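Local coordinates for FixG-related protein (Vibrio parahaemolyticus, PDB 2R39) that is of unknown function but forms the C-terminal immunoglobulin-like domain of a longer membrane protein that probably binds 4Fe-4S clusters and may take part in electron transport, at residues V39-K42 with E48-L51; V15-N20 with R113-L118; A28-N33 with D58-G63. All coordinates share one frame; numbering follows the deposited sequence.

Contact 1 of 3, residues V39-K42 with E48-L51; sequences VINK and EYNL
V39, N41 and Y49 meet inside a β-sandwich of the immunoglobulin-like kind, where strands 31-41 and 47-54 belong to different sheets. The axes of the short strand segments come within 9.7 Å of each other and run nearly antiparallel (158°), and no hydrogen bond joins them, as expected for two sheets packed face to face. V39 comes first, and its CB points at the other strand. Its two methyls divide the work: CG1, set anti to the backbone N, meets the phenol ring obliquely, 3.9 Å from Y49 CD2 and about as far from CE2, whereas CG2 approaches L51 CD2 at 4.3 Å. The V39 and Y49 side chains lie alongside each other, pointing opposite ways. L99 and M13 add to the apolar packing around V39. At I40 the side chain turns away from the opposing strand, and its backbone pairs with G12. N41 then crosses the end of the tyrosine at about a right angle, its amide plane 84° from the ring. The amide's polar needs are met away from Y49: OD1 is bonded to T43 OG1, and ND2 reaches the carbonyls of Q45 and V69. Y49 OH sits against N41 CA and CB, with CB near the ring plane and 3.4 Å from that oxygen.

Contact 2 of 3, residues V15-N20 with R113-L118; sequences VIRDRN and RFIKKL
R17 lays its guanidinium group against I115, and the two side chains cross at roughly a right angle. The methyl I115 CD1 stands over the centre of the guanidinium, 3.8 Å above its plane and 3.9 Å from R17 CZ. One face of the flat cation is thus packed against a hydrocarbon branch. The terminal nitrogen R17 NH2 also comes within 3.6 Å of I115 CB, so the aliphatic partner is touched at both its root and its end. Torsions explain the reach: R17 CG is anti to the backbone N (chi1 177°), and the chain stays extended from CG to NE, carrying the planar head well beyond its own strand. For I115, CG1 lies anti to the carbonyl carbon, and this branch leads to CD1 over the guanidinium.

Further back along the arginine, R17 CD is 3.4 Å from R113 O and 4.3 Å from R113 CB. That carbonyl has a hydrogen-bonding partner in Y35 OH, whereas the R113 head leads away and pairs with E111 in a salt bridge.

N33 is a polar partner of R17: its OD1 accepts a hydrogen bond from R17 NH2 and another from I115 N. One asparagine oxygen thereby links the arginine to the backbone beneath the isoleucine that packs on it. Strands 11-17 and 106-115 are edge strands of the two different sheets, so the contact bridges one margin of the sandwich, with strand 31-41 next to the first and strand 92-101 next to the second.

Contact 3 of 3, residues A28-N33 with D58-G63; sequences AGEVEN and DVSWYG
Y62 OH donates a hydrogen bond to E30 OE1 over 2.8 Å, arriving on the syn side of the carboxylate but 29° out of its plane. The acceptor lies at the edge of the tyrosine ring, close to the ring plane, while the carboxylate and ring planes are turned 72° against each other. E30 and Y62 approach from opposite directions. The extended glutamate chain beyond CG, with CG anti to the carbonyl carbon (chi1 -70°), carries the acid to the hydroxyl.

The second oxygen, E30 OE2, faces S60 OG. The modelled separation of 2.3 Å is too short to be taken literally, so the hydrogen bond assigned here, with the serine as donor, is doubtful in its length.

E32 approaches the same ring obliquely, its OE2 4.2 Å from Y62 CD2, and makes a weak hydrogen bond to S80.

The contact lies at the surface of the immunoglobulin-like sandwich, within one of its two sheets. Strands 31-41 and 60-62 are not direct neighbours there: strand 74-83 runs between them, its backbone pairing V31 with A83 and S60 with G82. From the loop just before strand 31-41, the E30 side chain reaches across toward strand 60-62, and the side chains of S60 and Y62 point back toward it to share the distance.

The Y62 bond alone would be expected to help stabilise the negative charge of the E30 carboxylate. If the S60 contact is real at a normal length, hydroxyls meet both carboxylate oxygens and the effect would be larger; D58 OD1, 4.7 Å from E30 OE2 and itself hydrogen-bonded to D84 N, probably offsets part of it.

Overall arrangement
Followed from the N terminus, strand 11-17 supplies the first half of contact 2, whose loop closes only when strand 106-115 arrives near the C terminus. The other contacts nest inside it. Residues 28-33 open contact 3, closed at 58-63, and contact 1 (39-42 with 48-51) closes a still shorter loop within that one. Contacts 1 and 2 join the two sheets of the sandwich, whereas contact 3 links strands of a single sheet. Contacts 1 and 3 both use strand 31-41 and touch where L51 packs on W61, although their centres are about 23 Å apart. Contacts 2 and 3, with centres about 12 Å apart, meet through N33 and through F114 against V31.

Contact 1 of 3, residues V39-K42 with E48-L51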
loop_
_atom_site.group_PDB
_atom_site.type_symbol
_atom_site.label_atom_id
_atom_site.label_comp_id
_atom_site.label_asym_id
_atom_site.label_seq_id
_atom_site.Cartn_x
_atom_site.Cartn_y
_atom_site.Cartn_z
ATOM N N VAL A 39 6.456 5.996 -4.641
ATOM C CA VAL A 39 7.695 5.338 -4.263
ATOM C C VAL A 39 8.873 6.012 -4.957
ATOM O O VAL A 39 8.819 6.297 -6.145
ATOM C CB VAL A 39 7.660 3.823 -4.628
ATOM C CG1 VAL A 39 9.034 3.190 -4.482
ATOM C CG2 VAL A 39 6.623 3.070 -3.785
ATOM N N ILE A 40 9.938 6.267 -4.211
ATOM C CA ILE A 40 11.148 6.801 -4.831
ATOM C C ILE A 40 12.398 5.985 -4.501
ATOM O O ILE A 40 12.592 5.557 -3.360
ATOM C CB ILE A 40 11.350 8.322 -4.555
ATOM C CG1 ILE A 40 12.684 8.788 -5.151
ATOM C CG2 ILE A 40 11.264 8.660 -3.082
ATOM C CD1 ILE A 40 12.740 10.231 -5.384
ATOM N N ASN A 41 13.214 5.744 -5.525
ATOM C CA ASN A 41 14.537 5.170 -5.356
ATOM C C ASN A 41 15.539 6.317 -5.207
ATOM O O ASN A 41 15.774 7.070 -6.152
ATOM C CB ASN A 41 14.873 4.326 -6.579
ATOM C CG ASN A 41 16.253 3.679 -6.508
ATOM O OD1 ASN A 41 17.064 3.950 -5.611
ATOM N ND2 ASN A 41 16.519 2.816 -7.469
ATOM N N LYS A 42 16.122 6.454 -4.021
ATOM C CA LYS A 42 17.026 7.580 -3.753
ATOM C C LYS A 42 18.493 7.203 -3.940
ATOM O O LYS A 42 19.392 7.984 -3.607
ATOM C CB LYS A 42 16.792 8.126 -2.348
ATOM C CG LYS A 42 15.400 8.697 -2.131
ATOM C CD LYS A 42 15.275 9.288 -0.734
ATOM C CE LYS A 42 13.826 9.441 -0.350
ATOM N NZ LYS A 42 13.696 10.519 0.643
ATOM N N GLU A 48 14.811 -3.202 -6.269
ATOM C CA GLU A 48 13.552 -3.972 -6.286
ATOM C C GLU A 48 12.894 -3.882 -4.931
ATOM O O GLU A 48 13.533 -4.126 -3.911
ATOM C CB GLU A 48 13.744 -5.470 -6.657
ATOM C CG GLU A 48 12.425 -6.322 -6.485
ATOM C CD GLU A 48 12.546 -7.840 -6.769
ATOM O OE1 GLU A 48 12.963 -8.197 -7.879
ATOM O OE2 GLU A 48 12.182 -8.666 -5.879
ATOM N N TYR A 49 11.612 -3.544 -4.926
ATOM C CA TYR A 49 10.848 -3.404 -3.679
ATOM C C TYR A 49 9.651 -4.371 -3.668
ATOM O O TYR A 49 9.097 -4.677 -4.720
ATOM C CB TYR A 49 10.378 -1.948 -3.477
ATOM C CG TYR A 49 11.471 -0.893 -3.650
ATOM C CD1 TYR A 49 12.588 -0.869 -2.824
ATOM C CD2 TYR A 49 11.377 0.087 -4.635
ATOM C CE1 TYR A 49 13.592 0.109 -2.978
ATOM C CE2 TYR A 49 12.372 1.074 -4.785
ATOM C CZ TYR A 49 13.477 1.073 -3.956
ATOM O OH TYR A 49 14.477 2.031 -4.111
ATOM N N ASN A 50 9.288 -4.876 -2.491
ATOM C CA ASN A 50 8.005 -5.550 -2.313
ATOM C C ASN A 50 7.110 -4.567 -1.562
ATOM O O ASN A 50 7.587 -3.816 -0.691
ATOM C CB ASN A 50 8.113 -6.806 -1.448
ATOM C CG ASN A 50 8.629 -8.058 -2.199
ATOM O OD1 ASN A 50 8.571 -8.185 -3.426
ATOM N ND2 ASN A 50 9.093 -9.025 -1.411
ATOM N N LEU A 51 5.819 -4.620 -1.868
ATOM C CA LEU A 51 4.820 -3.774 -1.230
ATOM C C LEU A 51 3.816 -4.689 -0.580
ATOM O O LEU A 51 3.377 -5.680 -1.178
ATOM C CB LEU A 51 4.142 -2.845 -2.235
ATOM C CG LEU A 51 5.081 -2.025 -3.136
ATOM C CD1 LEU A 51 4.314 -1.484 -4.307
ATOM C CD2 LEU A 51 5.798 -0.875 -2.380
#

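Contact 2 of 3, residues V15-N20 with R113-L118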
loop_
_atom_site.group_PDB
_atom_site.type_symbol
_atom_site.label_atom_id
_atom_site.label_comp_id
_atom_site.label_asym_id
_atom_site.label_seq_id
_atom_site.Cartn_x
_atom_site.Cartn_y
_atom_site.Cartn_z
ATOM N N VAL A 15 1.814 7.597 0.909
ATOM C CA VAL A 15 0.532 6.969 0.629
ATOM C C VAL A 15 -0.532 8.041 0.667
ATOM O O VAL A 15 -0.549 8.853 1.586
ATOM C CB VAL A 15 0.190 5.899 1.691
ATOM C CG1 VAL A 15 -1.267 5.402 1.532
ATOM C CG2 VAL A 15 1.174 4.729 1.599
ATOM N N ILE A 16 -1.396 8.042 -0.345
ATOM C CA ILE A 16 -2.644 8.798 -0.300
ATOM C C ILE A 16 -3.804 7.819 -0.371
ATOM O O ILE A 16 -3.935 7.073 -1.357
ATOM C CB ILE A 16 -2.761 9.806 -1.477
ATOM C CG1 ILE A 16 -1.596 10.807 -1.451
ATOM C CG2 ILE A 16 -4.120 10.517 -1.435
ATOM C CD1 ILE A 16 -1.566 11.773 -2.627
ATOM N N ARG A 17 -4.629 7.799 0.675
ATOM C CA ARG A 17 -5.904 7.118 0.611
ATOM C C ARG A 17 -6.890 8.138 0.060
ATOM O O ARG A 17 -6.961 9.247 0.560
ATOM C CB ARG A 17 -6.348 6.618 1.986
ATOM C CG ARG A 17 -7.719 5.944 1.979
ATOM C CD ARG A 17 -8.163 5.546 3.393
ATOM N NE ARG A 17 -9.461 4.883 3.331
ATOM C CZ ARG A 17 -10.621 5.536 3.285
ATOM N NH1 ARG A 17 -10.631 6.865 3.324
ATOM N NH2 ARG A 17 -11.769 4.870 3.221
ATOM N N ASP A 18 -7.631 7.764 -0.976
ATOM C CA ASP A 18 -8.531 8.704 -1.654
ATOM C C ASP A 18 -9.662 9.195 -0.765
ATOM O O ASP A 18 -10.274 8.421 -0.035
ATOM C CB ASP A 18 -9.085 8.059 -2.916
ATOM C CG ASP A 18 -7.995 7.664 -3.868
ATOM O OD1 ASP A 18 -7.244 8.560 -4.296
ATOM O OD2 ASP A 18 -7.867 6.470 -4.174
ATOM N N ARG A 19 -9.930 10.495 -0.824
ATOM C CA ARG A 19 -11.046 11.062 -0.070
ATOM C C ARG A 19 -12.385 10.520 -0.579
ATOM O O ARG A 19 -13.229 10.107 0.219
ATOM C CB ARG A 19 -11.024 12.587 -0.111
ATOM C CG ARG A 19 -11.999 13.226 0.862
ATOM C CD ARG A 19 -12.167 14.693 0.580
ATOM N NE ARG A 19 -13.050 15.310 1.561
ATOM C CZ ARG A 19 -13.143 16.619 1.768
ATOM N NH1 ARG A 19 -13.972 17.082 2.693
ATOM N NH2 ARG A 19 -12.402 17.460 1.057
ATOM N N ASN A 20 -12.570 10.504 -1.896
ATOM C CA ASN A 20 -13.808 9.988 -2.476
ATOM C C ASN A 20 -13.735 8.470 -2.641
ATOM O O ASN A 20 -13.176 7.965 -3.621
ATOM C CB ASN A 20 -14.123 10.684 -3.812
ATOM N N ARG A 113 -5.521 3.786 6.583
ATOM C CA ARG A 113 -6.770 3.293 7.172
ATOM C C ARG A 113 -7.506 2.412 6.187
ATOM O O ARG A 113 -7.413 2.653 5.001
ATOM C CB ARG A 113 -7.678 4.471 7.529
ATOM C CG ARG A 113 -7.129 5.439 8.609
ATOM C CD ARG A 113 -7.119 4.821 10.007
ATOM N NE ARG A 113 -6.646 5.782 11.009
ATOM C CZ ARG A 113 -5.394 5.888 11.418
ATOM N NH1 ARG A 113 -4.456 5.101 10.895
ATOM N NH2 ARG A 113 -5.080 6.824 12.304
ATOM N N PHE A 114 -8.220 1.393 6.680
ATOM C CA PHE A 114 -9.213 0.703 5.854
ATOM C C PHE A 114 -10.553 0.958 6.516
ATOM O O PHE A 114 -10.728 0.666 7.706
ATOM C CB PHE A 114 -8.977 -0.818 5.719
ATOM C CG PHE A 114 -9.930 -1.472 4.720
ATOM C CD1 PHE A 114 -9.585 -1.577 3.375
ATOM C CD2 PHE A 114 -11.204 -1.902 5.113
ATOM C CE1 PHE A 114 -10.479 -2.142 2.446
ATOM C CE2 PHE A 114 -12.090 -2.464 4.191
ATOM C CZ PHE A 114 -11.734 -2.571 2.869
ATOM N N ILE A 115 -11.488 1.500 5.745
ATOM C CA ILE A 115 -12.757 1.973 6.290
ATOM C C ILE A 115 -13.924 1.404 5.487
ATOM O O ILE A 115 -13.944 1.482 4.250
ATOM C CB ILE A 115 -12.794 3.530 6.372
ATOM C CG1 ILE A 115 -11.542 4.054 7.101
ATOM C CG2 ILE A 115 -14.080 4.047 7.085
ATOM C CD1 ILE A 115 -11.404 5.580 7.098
ATOM N N LYS A 116 -14.873 0.809 6.215
ATOM C CA LYS A 116 -16.116 0.279 5.655
ATOM C C LYS A 116 -17.180 1.368 5.554
ATOM O O LYS A 116 -17.056 2.427 6.160
ATOM C CB LYS A 116 -16.617 -0.885 6.517
ATOM C CG LYS A 116 -17.823 -1.671 5.945
ATOM C CD LYS A 116 -18.078 -2.929 6.781
ATOM C CE LYS A 116 -17.623 -2.764 8.258
ATOM N NZ LYS A 116 -17.641 -4.069 9.003
ATOM N N LYS A 117 -18.225 1.095 4.773
ATOM C CA LYS A 117 -19.322 2.052 4.564
ATOM C C LYS A 117 -20.050 2.413 5.848
ATOM O O LYS A 117 -20.442 3.571 6.041
ATOM C CB LYS A 117 -20.322 1.521 3.544
ATOM C CG LYS A 117 -21.255 2.594 3.047
ATOM C CD LYS A 117 -22.043 2.152 1.840
ATOM C CE LYS A 117 -22.856 3.307 1.299
ATOM N NZ LYS A 117 -23.558 2.921 0.044
ATOM N N LEU A 118 -20.239 1.428 6.726
ATOM C CA LEU A 118 -20.982 1.642 7.969
ATOM C C LEU A 118 -20.294 1.012 9.178
ATOM O O LEU A 118 -20.417 1.521 10.297
ATOM C CB LEU A 118 -22.427 1.128 7.852
ATOM C CG LEU A 118 -23.409 1.726 6.835
ATOM C CD1 LEU A 118 -24.735 0.966 6.875
ATOM C CD2 LEU A 118 -23.659 3.221 7.072
ATOM O OXT LEU A 118 -19.621 -0.019 9.065
#

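Contact 3 of 3, residues A28-N33 with D58-G63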
loop_
_atom_site.group_PDB
_atom_site.type_symbol
_atom_site.label_atom_id
_atom_site.label_comp_id
_atom_site.label_asym_id
_atom_site.label_seq_id
_atom_site.Cartn_x
_atom_site.Cartn_y
_atom_site.Cartn_z
ATOM N N ALA A 28 -16.479 -8.861 -6.851
ATOM C CA ALA A 28 -16.044 -8.740 -5.458
ATOM C C ALA A 28 -17.227 -8.509 -4.526
ATOM O O ALA A 28 -17.917 -7.482 -4.642
ATOM C CB ALA A 28 -15.025 -7.597 -5.303
ATOM N N GLY A 29 -17.460 -9.471 -3.627
ATOM C CA GLY A 29 -18.361 -9.298 -2.481
ATOM C C GLY A 29 -17.636 -8.673 -1.293
ATOM O O GLY A 29 -18.095 -8.740 -0.154
ATOM N N GLU A 30 -16.484 -8.072 -1.572
ATOM C CA GLU A 30 -15.667 -7.411 -0.569
ATOM C C GLU A 30 -15.981 -5.935 -0.575
ATOM O O GLU A 30 -16.395 -5.399 -1.598
ATOM C CB GLU A 30 -14.199 -7.566 -0.922
ATOM C CG GLU A 30 -13.677 -8.963 -0.778
ATOM C CD GLU A 30 -12.339 -9.142 -1.420
ATOM O OE1 GLU A 30 -11.986 -8.349 -2.330
ATOM O OE2 GLU A 30 -11.635 -10.090 -1.015
ATOM N N VAL A 31 -15.744 -5.266 0.547
ATOM C CA VAL A 31 -15.701 -3.814 0.520
ATOM C C VAL A 31 -14.295 -3.371 0.082
ATOM O O VAL A 31 -13.289 -3.945 0.501
ATOM C CB VAL A 31 -16.229 -3.152 1.854
ATOM C CG1 VAL A 31 -15.421 -3.574 3.062
ATOM C CG2 VAL A 31 -16.291 -1.632 1.727
ATOM N N GLU A 32 -14.242 -2.362 -0.775
ATOM C CA GLU A 32 -12.992 -1.904 -1.350
ATOM C C GLU A 32 -12.595 -0.544 -0.793
ATOM O O GLU A 32 -13.472 0.245 -0.425
ATOM C CB GLU A 32 -13.172 -1.806 -2.861
ATOM C CG GLU A 32 -11.881 -1.764 -3.622
ATOM C CD GLU A 32 -12.077 -2.017 -5.084
ATOM O OE1 GLU A 32 -12.835 -1.244 -5.709
ATOM O OE2 GLU A 32 -11.457 -2.986 -5.597
ATOM N N ASN A 33 -11.286 -0.292 -0.696
ATOM C CA ASN A 33 -10.743 1.060 -0.491
ATOM C C ASN A 33 -9.655 1.274 -1.515
ATOM O O ASN A 33 -8.880 0.355 -1.767
ATOM C CB ASN A 33 -10.082 1.220 0.895
ATOM C CG ASN A 33 -11.059 1.590 2.001
ATOM O OD1 ASN A 33 -10.647 2.070 3.061
ATOM N ND2 ASN A 33 -12.335 1.334 1.786
ATOM N N ASP A 58 -8.506 -10.357 6.981
ATOM C CA ASP A 58 -8.929 -10.919 5.710
ATOM C C ASP A 58 -8.823 -9.762 4.738
ATOM O O ASP A 58 -9.375 -8.682 4.989
ATOM C CB ASP A 58 -10.372 -11.428 5.792
ATOM C CG ASP A 58 -10.928 -11.837 4.433
ATOM O OD1 ASP A 58 -11.296 -10.936 3.632
ATOM O OD2 ASP A 58 -11.003 -13.048 4.165
ATOM N N VAL A 59 -8.075 -9.953 3.651
ATOM C CA VAL A 59 -7.917 -8.876 2.693
ATOM C C VAL A 59 -7.474 -9.425 1.339
ATOM O O VAL A 59 -6.750 -10.441 1.253
ATOM C CB VAL A 59 -6.957 -7.739 3.221
ATOM C CG1 VAL A 59 -5.562 -8.283 3.522
ATOM C CG2 VAL A 59 -6.880 -6.546 2.247
ATOM N N SER A 60 -7.983 -8.781 0.298
ATOM C CA SER A 60 -7.498 -8.952 -1.059
ATOM C C SER A 60 -6.693 -7.724 -1.447
ATOM O O SER A 60 -7.052 -6.591 -1.090
ATOM C CB SER A 60 -8.664 -9.128 -2.025
ATOM O OG SER A 60 -9.400 -10.286 -1.703
ATOM N N TRP A 61 -5.575 -7.972 -2.118
ATOM C CA TRP A 61 -4.719 -6.932 -2.666
ATOM C C TRP A 61 -4.981 -6.857 -4.168
ATOM O O TRP A 61 -5.105 -7.891 -4.842
ATOM C CB TRP A 61 -3.248 -7.281 -2.393
ATOM C CG TRP A 61 -2.229 -6.300 -2.903
ATOM C CD1 TRP A 61 -1.807 -6.142 -4.213
ATOM C CD2 TRP A 61 -1.452 -5.384 -2.119
ATOM N NE1 TRP A 61 -0.836 -5.164 -4.276
ATOM C CE2 TRP A 61 -0.600 -4.686 -3.008
ATOM C CE3 TRP A 61 -1.404 -5.070 -0.746
ATOM C CZ2 TRP A 61 0.289 -3.686 -2.568
ATOM C CZ3 TRP A 61 -0.514 -4.087 -0.308
ATOM C CH2 TRP A 61 0.318 -3.406 -1.218
ATOM N N TYR A 62 -5.072 -5.634 -4.684
ATOM C CA TYR A 62 -5.268 -5.395 -6.105
ATOM C C TYR A 62 -4.322 -4.310 -6.613
ATOM O O TYR A 62 -4.597 -3.118 -6.473
ATOM C CB TYR A 62 -6.712 -5.016 -6.402
ATOM C CG TYR A 62 -7.741 -6.028 -5.948
ATOM C CD1 TYR A 62 -8.040 -7.140 -6.731
ATOM C CD2 TYR A 62 -8.453 -5.841 -4.757
ATOM C CE1 TYR A 62 -9.005 -8.071 -6.329
ATOM C CE2 TYR A 62 -9.418 -6.765 -4.342
ATOM C CZ TYR A 62 -9.682 -7.881 -5.134
ATOM O OH TYR A 62 -10.636 -8.806 -4.743
ATOM N N GLY A 63 -3.187 -4.723 -7.171
ATOM C CA GLY A 63 -2.244 -3.777 -7.787
ATOM C C GLY A 63 -0.806 -4.226 -7.639
ATOM O O GLY A 63 -0.556 -5.359 -7.218
#